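PDB 4AXH: Sec-alkylsulfatase from Pseudomonas sp., which catalyses the enantioselective, zinc-dependent hydrolysis of (R)-secondary-alkyl sulfates with strict inversion of configuration, releasing (S)-alcohols and sulfate. Local coordinates for residues 30-35 against 499-503; 328-332 against 379-383; 374-378 against 400-404. One frame throughout, in Å; residues are numbered along the deposited sequence.

Contacts between segments distant in sequence can be nested or interleaved, and this alkylsulfatase offers both cases. Contact 1 ties the first modelled residues to helix 495-511 and so closes a loop of more than 460 residues, within which contacts 2 and 3 fall. Those two cross along the chain, in the order 328-332, 374-378, 379-383, 400-404, and share helix 362-388; their centres lie about 10 Å apart, and Ala-330 CB comes within 3.5 Å of Tyr-376 O. Contact 1 stands apart, its centre about 39 Å from that of contact 2 and about 36 Å from that of contact 3. Helix 362-388 packs against segments of both the metallo-beta-lactamase and dimerisation family regions, and contacts 2 and 3 touch the second subunit.

Contact 1: residues 30-35 against 499-503; sequences ESLDSK and ALQAD
An irregular N-terminal segment, 30-35, kinked at Leu-32 (phi/psi -109/-1), passes helix 495-511, with CA atoms nearest at Glu-30 and Ala-499 (5.6 Å) and at Lys-35 and Asp-503 (6.8 Å). The main link is ionic: Lys-35 points CB toward the helix, its m,m start (chi1 -44°, chi2 -87°) folds the chain back, and NZ forms a salt bridge with Asp-503 (3.3 Å to OD1, weakly 3.4 Å to OD2). Asp-503 OD1 also forms a salt bridge with Arg-529, at the end of helix 515-529. Within the loop, Ser-31 O (2.9 Å), Ser-31 OG (3.2 Å) and Asp-33 O (3.0 Å) accept weak hydrogen bonds from Lys-35 NZ, sharing its three protons with the carboxylate, while Ser-31 OG bonds Asp-33 OD1 (2.6 Å). Water 1 lies 2.5 Å from Ser-31 O and 2.7 Å from Asp-503 OD1. Ala-499 CB touches Ser-31 O (3.5 Å, van der Waals) and Leu-32 CD1 (4.1 Å, apolar). The result is an irregular N-terminal arm docked on a helix of the alkylsulfatase dimerisation region.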
# COMPACT_ATOMS: atom_id res chain seq x y z
N GLU A 30 -30.17 -12.68 24.25
CA GLU A 30 -30.65 -11.38 24.78
C GLU A 30 -29.81 -10.79 25.95
O GLU A 30 -29.85 -9.56 26.14
CB GLU A 30 -32.15 -11.42 25.18
CG GLU A 30 -33.04 -12.32 24.34
CD GLU A 30 -34.26 -12.85 25.06
OE1 GLU A 30 -34.10 -13.55 26.09
OE2 GLU A 30 -35.39 -12.62 24.56
N SER A 31 -29.08 -11.65 26.74
CA SER A 31 -28.23 -11.24 27.88
C SER A 31 -26.99 -10.44 27.44
O SER A 31 -26.41 -10.70 26.38
CB SER A 31 -27.82 -12.45 28.73
OG SER A 31 -26.82 -12.17 29.70
N LEU A 32 -26.58 -9.48 28.28
CA LEU A 32 -25.47 -8.56 28.00
C LEU A 32 -24.21 -8.82 28.84
O LEU A 32 -23.21 -8.12 28.68
CB LEU A 32 -25.98 -7.13 28.22
CG LEU A 32 -26.20 -6.28 26.98
CD1 LEU A 32 -27.40 -6.76 26.15
CD2 LEU A 32 -26.42 -4.85 27.38
N ASP A 33 -24.25 -9.82 29.73
CA ASP A 33 -23.13 -10.14 30.61
C ASP A 33 -22.04 -10.94 29.87
O ASP A 33 -22.34 -11.61 28.89
CB ASP A 33 -23.63 -10.91 31.86
CG ASP A 33 -24.98 -10.44 32.42
OD1 ASP A 33 -26.03 -10.77 31.80
OD2 ASP A 33 -24.98 -9.77 33.49
N SER A 34 -20.78 -10.87 30.36
CA SER A 34 -19.63 -11.58 29.78
C SER A 34 -19.77 -13.12 29.96
O SER A 34 -19.41 -13.68 31.01
CB SER A 34 -18.32 -11.07 30.36
OG SER A 34 -17.20 -11.74 29.80
N LYS A 35 -20.31 -13.78 28.92
CA LYS A 35 -20.55 -15.23 28.86
C LYS A 35 -19.25 -16.04 29.07
O LYS A 35 -18.21 -15.59 28.59
CB LYS A 35 -21.19 -15.61 27.53
CG LYS A 35 -22.32 -14.68 27.09
CD LYS A 35 -23.69 -15.07 27.66
CE LYS A 35 -24.43 -13.94 28.33
NZ LYS A 35 -24.69 -12.81 27.40
N ALA A 499 -26.45 -8.49 21.15
CA ALA A 499 -26.02 -9.36 22.25
C ALA A 499 -25.44 -10.66 21.74
O ALA A 499 -24.45 -11.14 22.28
CB ALA A 499 -27.19 -9.64 23.19
N LEU A 500 -26.04 -11.21 20.66
CA LEU A 500 -25.63 -12.45 20.03
C LEU A 500 -24.32 -12.25 19.32
O LEU A 500 -23.39 -13.00 19.61
CB LEU A 500 -26.72 -12.97 19.07
CG LEU A 500 -27.66 -14.11 19.57
CD1 LEU A 500 -27.67 -14.28 21.09
CD2 LEU A 500 -29.06 -13.93 19.05
N GLN A 501 -24.21 -11.20 18.46
CA GLN A 501 -22.95 -10.91 17.77
C GLN A 501 -21.81 -10.64 18.76
O GLN A 501 -20.68 -11.07 18.50
CB GLN A 501 -23.08 -9.79 16.75
CG GLN A 501 -22.10 -9.98 15.58
CD GLN A 501 -21.60 -8.70 14.94
OE1 GLN A 501 -22.13 -7.54 15.34
NE2 GLN A 501 -20.72 -8.72 14.07
N ALA A 502 -22.11 -10.00 19.90
CA ALA A 502 -21.13 -9.73 20.95
C ALA A 502 -20.68 -11.03 21.60
O ALA A 502 -19.49 -11.19 21.85
CB ALA A 502 -21.70 -8.78 21.98
N ASP A 503 -21.63 -11.97 21.80
CA ASP A 503 -21.38 -13.29 22.40
C ASP A 503 -20.46 -14.15 21.54
O ASP A 503 -19.54 -14.78 22.07
CB ASP A 503 -22.71 -14.04 22.69
CG ASP A 503 -23.46 -13.64 23.97
OD1 ASP A 503 -23.16 -12.55 24.54
OD2 ASP A 503 -24.34 -14.42 24.42
O HOH W 1 -24.10 -10.25 25.56

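Contact 2: residues 328-332 against 379-383; sequences RDAKA and LNNRA
This is a small, buried, water-mediated contact between two helices, where the N-terminus of helix 330-344, at the edge of the active site, meets the C-terminal half of helix 362-388. The segments come closest at Ala-330 and Asn-380, whose CA atoms lie 5.7 Å apart and whose CA-to-CB bonds point toward the opposing segment; the two CB atoms meet at 4.0 Å. Beside them, Lys-331 CB approaches Asn-380 OD1 to 3.9 Å. Arg-328 and Asp-329 are still extended, and the helix starts at Ala-330. Asp-329, chi1 in t, is the N-cap: its OD1 accepts weak bonds from Lys-331 N (3.0 Å) and Ala-332 N (3.5 Å).

The polar links between the segments run through water. Water 2 donates to Asp-329 OD1 (2.7 Å) and Asn-380 OD1 (2.8 Å), bridging cap and neighbouring helix; Asn-380 OD1 is also hydrogen-bonded to Tyr-431. Water 3 accepts from Asn-381 ND2 (2.8 Å) and, weakly, from Lys-331 NZ (3.5 Å). On the second helix Asn-380 ND2 (chi1 t) donates to Asn-381 OD1 (chi1 m) at 3.3 Å. Lys-331 and Asn-381 also pack on Asp-554 and Ala-557, respectively, of the second subunit.

Arg-328, just ahead of the cap, binds sulfate and donates a hydrogen bond from NH1 to Asn-318 O, while Ala-330 touches Leu-319, another sulfate-site residue. A capped helix start thus follows directly on the sulfate-binding site of this metallo-beta-lactamase-fold hydrolase.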
# COMPACT_ATOMS: atom_id res chain seq x y z
N ARG A 328 3.81 -2.09 4.99
CA ARG A 328 5.26 -2.20 5.12
C ARG A 328 5.80 -3.19 4.08
O ARG A 328 5.04 -3.96 3.50
CB ARG A 328 5.64 -2.62 6.55
CG ARG A 328 5.40 -1.53 7.52
CD ARG A 328 5.11 -2.08 8.85
NE ARG A 328 5.15 -1.04 9.89
CZ ARG A 328 4.74 -1.22 11.15
NH1 ARG A 328 4.28 -2.41 11.54
NH2 ARG A 328 4.78 -0.20 12.02
N ASP A 329 7.11 -3.11 3.81
CA ASP A 329 7.77 -3.99 2.84
C ASP A 329 8.51 -5.13 3.58
O ASP A 329 9.63 -4.93 4.11
CB ASP A 329 8.74 -3.18 1.94
CG ASP A 329 9.41 -3.97 0.83
OD1 ASP A 329 9.06 -5.17 0.65
OD2 ASP A 329 10.28 -3.39 0.13
N ALA A 330 7.88 -6.33 3.53
CA ALA A 330 8.41 -7.58 4.11
C ALA A 330 9.73 -7.97 3.46
O ALA A 330 10.62 -8.45 4.16
CB ALA A 330 7.40 -8.71 4.00
N LYS A 331 9.87 -7.70 2.13
CA LYS A 331 11.11 -7.98 1.38
C LYS A 331 12.30 -7.18 1.95
O LYS A 331 13.36 -7.75 2.19
CB LYS A 331 10.90 -7.75 -0.14
CG LYS A 331 12.17 -7.60 -0.98
CD LYS A 331 12.30 -8.65 -2.09
CE LYS A 331 13.13 -9.86 -1.67
NZ LYS A 331 12.35 -10.83 -0.84
N ALA A 332 12.09 -5.89 2.20
CA ALA A 332 13.14 -5.03 2.75
C ALA A 332 13.46 -5.40 4.20
O ALA A 332 14.63 -5.44 4.61
CB ALA A 332 12.73 -3.56 2.63
N LEU A 379 6.47 -14.45 3.95
CA LEU A 379 5.25 -13.67 3.81
C LEU A 379 5.18 -13.04 2.44
O LEU A 379 4.22 -13.28 1.73
CB LEU A 379 5.09 -12.64 4.94
CG LEU A 379 4.66 -13.22 6.28
CD1 LEU A 379 4.88 -12.19 7.38
CD2 LEU A 379 3.21 -13.69 6.24
N ASN A 380 6.26 -12.37 2.04
CA ASN A 380 6.38 -11.74 0.74
C ASN A 380 6.33 -12.77 -0.40
O ASN A 380 5.44 -12.72 -1.25
CB ASN A 380 7.68 -10.93 0.69
CG ASN A 380 7.82 -10.11 -0.55
OD1 ASN A 380 7.28 -9.00 -0.65
ND2 ASN A 380 8.54 -10.64 -1.53
N ASN A 381 7.28 -13.73 -0.40
CA ASN A 381 7.44 -14.73 -1.44
C ASN A 381 6.30 -15.71 -1.62
O ASN A 381 5.97 -16.01 -2.75
CB ASN A 381 8.78 -15.44 -1.33
CG ASN A 381 10.00 -14.56 -1.37
OD1 ASN A 381 10.03 -13.49 -2.02
ND2 ASN A 381 11.04 -15.00 -0.69
N ARG A 382 5.71 -16.23 -0.52
CA ARG A 382 4.61 -17.20 -0.66
C ARG A 382 3.36 -16.52 -1.22
O ARG A 382 2.71 -17.08 -2.10
CB ARG A 382 4.31 -17.93 0.65
CG ARG A 382 3.06 -18.84 0.65
CD ARG A 382 3.37 -20.33 0.60
NE ARG A 382 3.61 -20.79 -0.76
CZ ARG A 382 2.90 -21.72 -1.36
NH1 ARG A 382 1.91 -22.32 -0.72
NH2 ARG A 382 3.16 -22.07 -2.61
N ALA A 383 3.05 -15.31 -0.72
CA ALA A 383 1.93 -14.53 -1.17
C ALA A 383 2.08 -14.25 -2.67
O ALA A 383 1.17 -14.60 -3.43
CB ALA A 383 1.80 -13.23 -0.37
O HOH W 2 6.69 -6.43 0.35
O HOH W 3 13.60 -14.05 -1.03

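Contact 3: residues 374-378 against 400-404; sequences DMYAF and VSKLP
Phe-378 illustrates how one aromatic residue on a helix packs against an irregular loop. Its helix, 362-388, is regular here (Phe-378 N to Asp-374 O, 2.9 Å). The facing chain leaves helix 393-400 through Ser-401, whose positive phi of 67° breaks the helical run, and then extends from Lys-402 to Pro-404, with psi near 155-161°. The turn is held by Val-400 O, which accepts from Lys-402 N and from Ser-401 OG, the latter in the p rotamer, each at 2.7 Å. The nearest CA atoms are those of Met-375 and Leu-403, 7.2 Å apart.

With chi1 in t and chi2 at 74°, Phe-378 projects its ring against the loop side chains. Pro-404 lies over one face: its CD sits 3.5 Å from the ring centroid and 5° off the normal, a CH-pi contact, while CG is 3.6 Å from Phe-378 CD1. Val-400, also t, places CG1 near the ring plane, 3.6 Å from Phe-378 CZ at the tip. Leu-403, in the m,t rotamer, brings CD2 to 3.7 Å from Phe-378 CD2, and its CD1 lies 4.0 Å from Met-375 CG. Met-375 is extended through chi1 and chi2, and the end of its side chain leads away from residues 400-404; the side chain also touches Met-316 and Leu-413.

Phe-378 and Pro-404 also pack on Val-591 and Thr-562, respectively, of the second subunit. Proline-on-phenylalanine CH-pi packing thus sets the start of the loop between helices 393-400 and 420-431 against helix 362-388, in an apolar cluster at the interface of the alkylsulfatase homodimer.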
# COMPACT_ATOMS: atom_id res chain seq x y z
N ASP A 374 13.64 -15.47 7.48
CA ASP A 374 12.82 -16.44 6.77
C ASP A 374 11.32 -16.18 6.90
O ASP A 374 10.61 -16.40 5.92
CB ASP A 374 13.14 -17.88 7.24
CG ASP A 374 14.47 -18.45 6.80
OD1 ASP A 374 15.13 -17.84 5.93
OD2 ASP A 374 14.84 -19.54 7.31
N MET A 375 10.82 -15.74 8.09
CA MET A 375 9.39 -15.46 8.34
C MET A 375 8.88 -14.33 7.46
O MET A 375 7.81 -14.46 6.86
CB MET A 375 9.12 -15.20 9.81
CG MET A 375 7.72 -14.75 10.12
SD MET A 375 7.37 -14.35 11.85
CE MET A 375 8.68 -13.27 12.28
N TYR A 376 9.67 -13.25 7.33
CA TYR A 376 9.29 -12.12 6.50
C TYR A 376 9.41 -12.40 5.03
O TYR A 376 8.48 -12.08 4.29
CB TYR A 376 9.97 -10.81 6.96
CG TYR A 376 9.47 -10.37 8.33
CD1 TYR A 376 8.15 -9.96 8.52
CD2 TYR A 376 10.29 -10.48 9.45
CE1 TYR A 376 7.67 -9.66 9.78
CE2 TYR A 376 9.82 -10.16 10.72
CZ TYR A 376 8.50 -9.73 10.88
OH TYR A 376 8.02 -9.38 12.12
N ALA A 377 10.50 -13.09 4.60
CA ALA A 377 10.68 -13.44 3.19
C ALA A 377 9.59 -14.39 2.76
O ALA A 377 9.08 -14.24 1.65
CB ALA A 377 12.04 -14.06 2.94
N PHE A 378 9.14 -15.29 3.67
CA PHE A 378 8.05 -16.21 3.38
C PHE A 378 6.75 -15.43 3.11
O PHE A 378 6.01 -15.73 2.17
CB PHE A 378 7.85 -17.23 4.51
CG PHE A 378 6.56 -18.01 4.43
CD1 PHE A 378 6.40 -19.02 3.50
CD2 PHE A 378 5.50 -17.70 5.28
CE1 PHE A 378 5.19 -19.75 3.42
CE2 PHE A 378 4.28 -18.40 5.19
CZ PHE A 378 4.14 -19.43 4.25
N VAL A 400 -2.77 -20.65 3.40
CA VAL A 400 -1.56 -20.71 4.19
C VAL A 400 -1.71 -21.32 5.60
O VAL A 400 -1.21 -22.43 5.80
CB VAL A 400 -0.64 -19.50 4.03
CG1 VAL A 400 0.62 -19.65 4.88
CG2 VAL A 400 -0.26 -19.33 2.56
N SER A 401 -2.39 -20.68 6.54
CA SER A 401 -2.58 -21.29 7.89
C SER A 401 -1.37 -21.48 8.82
O SER A 401 -1.53 -21.26 10.02
CB SER A 401 -3.49 -22.52 7.88
OG SER A 401 -2.85 -23.72 7.45
N LYS A 402 -0.18 -21.89 8.29
CA LYS A 402 1.03 -22.08 9.10
C LYS A 402 2.31 -21.59 8.43
O LYS A 402 2.38 -21.52 7.22
CB LYS A 402 1.17 -23.55 9.54
CG LYS A 402 0.22 -23.95 10.68
CD LYS A 402 0.13 -25.46 10.81
CE LYS A 402 -0.64 -25.89 12.04
NZ LYS A 402 -0.90 -27.36 12.02
N LEU A 403 3.31 -21.24 9.20
CA LEU A 403 4.62 -20.88 8.68
C LEU A 403 5.31 -22.23 8.26
O LEU A 403 4.96 -23.31 8.78
CB LEU A 403 5.48 -20.16 9.73
CG LEU A 403 5.06 -18.74 10.10
CD1 LEU A 403 5.90 -18.18 11.16
CD2 LEU A 403 4.96 -17.82 8.89
N PRO A 404 6.26 -22.21 7.32
CA PRO A 404 6.82 -23.49 6.85
C PRO A 404 7.91 -24.10 7.71
O PRO A 404 8.58 -23.37 8.44
CB PRO A 404 7.36 -23.14 5.46
CG PRO A 404 7.75 -21.68 5.54
CD PRO A 404 6.82 -21.05 6.56